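Long-range contact in uncharacterized protein (Bordetella pertussis, PDB 3FVV), which is a HAD-superfamily phosphatase that probably hydrolyses histidinol phosphate to histidinol in histidine biosynthesis, probably with magnesium: residues A[11-15]-A[113-117]. Numbering follows the deposited sequence.
Sequences LDHTL and LVTAT. With SO4 (sulfate ion), chain C.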
loop_
_atom_site.group_PDB
_atom_site.type_symbol
_atom_site.label_atom_id
_atom_site.label_comp_id
_atom_site.label_asym_id
_atom_site.label_seq_id
_atom_site.Cartn_x
_atom_site.Cartn_y
_atom_site.Cartn_z
ATOM N N LEU A 11 0.818 2.528 -3.205
ATOM C CA LEU A 11 2.231 2.216 -3.015
ATOM C C LEU A 11 2.789 1.172 -3.999
ATOM O O LEU A 11 3.640 1.500 -4.840
ATOM C CB LEU A 11 2.505 1.734 -1.588
ATOM C CG LEU A 11 3.951 1.370 -1.267
ATOM C CD1 LEU A 11 4.814 2.567 -1.406
ATOM C CD2 LEU A 11 4.091 0.745 0.207
ATOM N N ASP A 12 2.305 -0.062 -3.918
ATOM C CA ASP A 12 2.995 -1.165 -4.591
ATOM C C ASP A 12 2.824 -1.057 -6.077
ATOM O O ASP A 12 1.717 -1.019 -6.549
ATOM C CB ASP A 12 2.531 -2.517 -4.039
ATOM C CG ASP A 12 2.795 -2.644 -2.532
ATOM O OD1 ASP A 12 3.904 -2.343 -2.063
ATOM O OD2 ASP A 12 1.880 -2.980 -1.781
ATOM N N HIS A 13 3.948 -0.939 -6.791
ATOM C CA HIS A 13 3.988 -0.793 -8.257
ATOM C C HIS A 13 3.567 0.575 -8.722
ATOM O O HIS A 13 3.564 0.833 -9.904
ATOM C CB HIS A 13 3.147 -1.850 -8.947
ATOM C CG HIS A 13 3.618 -3.233 -8.652
ATOM N ND1 HIS A 13 4.841 -3.693 -9.074
ATOM C CD2 HIS A 13 3.068 -4.232 -7.927
ATOM C CE1 HIS A 13 5.014 -4.932 -8.651
ATOM N NE2 HIS A 13 3.951 -5.287 -7.956
ATOM N N THR A 14 3.234 1.467 -7.801
ATOM C CA THR A 14 2.904 2.864 -8.143
ATOM C C THR A 14 4.076 3.729 -7.727
ATOM O O THR A 14 4.717 4.319 -8.555
ATOM C CB THR A 14 1.609 3.314 -7.401
ATOM O OG1 THR A 14 0.512 2.578 -7.944
ATOM C CG2 THR A 14 1.344 4.837 -7.550
ATOM N N LEU A 15 4.367 3.786 -6.431
ATOM C CA LEU A 15 5.512 4.562 -5.962
ATOM C C LEU A 15 6.769 3.710 -5.874
ATOM O O LEU A 15 7.845 4.258 -5.905
ATOM C CB LEU A 15 5.195 5.273 -4.643
ATOM C CG LEU A 15 4.207 6.462 -4.659
ATOM C CD1 LEU A 15 4.169 7.093 -3.285
ATOM C CD2 LEU A 15 4.586 7.505 -5.738
ATOM N N LEU A 113 -0.640 8.138 1.742
ATOM C CA LEU A 113 -0.382 6.861 1.125
ATOM C C LEU A 113 -1.544 5.914 1.463
ATOM O O LEU A 113 -1.900 5.750 2.651
ATOM C CB LEU A 113 0.976 6.332 1.599
ATOM C CG LEU A 113 1.674 5.172 0.900
ATOM C CD1 LEU A 113 2.157 5.488 -0.501
ATOM C CD2 LEU A 113 2.895 4.692 1.753
ATOM N N VAL A 114 -2.152 5.341 0.408
ATOM C CA VAL A 114 -3.301 4.461 0.569
ATOM C C VAL A 114 -2.990 3.095 -0.018
ATOM O O VAL A 114 -2.945 2.933 -1.266
ATOM C CB VAL A 114 -4.580 5.053 -0.114
ATOM C CG1 VAL A 114 -5.822 4.286 0.397
ATOM C CG2 VAL A 114 -4.704 6.556 0.159
ATOM N N THR A 115 -2.794 2.110 0.858
ATOM C CA THR A 115 -2.209 0.846 0.463
ATOM C C THR A 115 -2.775 -0.355 1.229
ATOM O O THR A 115 -3.012 -0.277 2.427
ATOM C CB THR A 115 -0.651 0.920 0.666
ATOM O OG1 THR A 115 -0.061 -0.348 0.385
ATOM C CG2 THR A 115 -0.316 1.326 2.089
ATOM N N ALA A 116 -2.946 -1.478 0.518
ATOM C CA ALA A 116 -3.395 -2.734 1.118
ATOM C C ALA A 116 -2.278 -3.350 1.921
ATOM O O ALA A 116 -2.543 -4.181 2.768
ATOM C CB ALA A 116 -3.858 -3.740 0.074
ATOM N N THR A 117 -1.027 -2.992 1.654
ATOM C CA THR A 117 0.065 -3.615 2.413
ATOM C C THR A 117 0.003 -3.055 3.856
ATOM O O THR A 117 -0.158 -1.880 4.064
ATOM C CB THR A 117 1.406 -3.477 1.702
ATOM O OG1 THR A 117 1.377 -4.233 0.474
ATOM C CG2 THR A 117 2.594 -4.014 2.567
HETATM S S SO4 C . -1.173 -1.582 -2.772
HETATM O O1 SO4 C . -0.245 -0.426 -2.472
HETATM O O2 SO4 C . -2.568 -1.394 -2.217
HETATM O O3 SO4 C . -1.087 -1.772 -4.212
HETATM O O4 SO4 C . -0.684 -2.820 -2.146
#
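A sulfate ion sits between the two segments, and its O1 takes hydrogen bonds from both: from Leu11 N (3.2 Å) and Asp12 N (3.0 Å) on one side and from Thr115 OG1 (2.9 Å) on the other. The arrangement is consistent with the active site of a HAD-like hydrolase, formed where the parallel neighbours 5-9 and 110-115 of the central sheet end. The sequence Asp10-Leu11-Asp12 fits the family's DxD motif I, in which the first aspartate is the usual nucleophile and the second the probable general acid/base, while Thr115, the last residue of strand 110-115, fits the Ser/Thr of motif II. Ala116 N donates to sulfate O2 (2.8 Å, 175° at the hydrogen), and Lys160 adds a further hydrogen bond, so the ion probably mimics the substrate's phosphate. Beneath this polar layer the contact is apolar: Leu113 CD1 lies 3.9 Å from Leu11 CB and 3.8 Å from Leu15 CD1, burying leucines against one another. Thr115 OG1 also accepts from Thr117 N (3.1 Å), an ST turn just where the chain leaves the strand. Asp12 is held by Ser20 at OD1, and its OD2, 2.6 Å from sulfate O4, accepts the 2.6 Å hydrogen bond from Thr117 OG1.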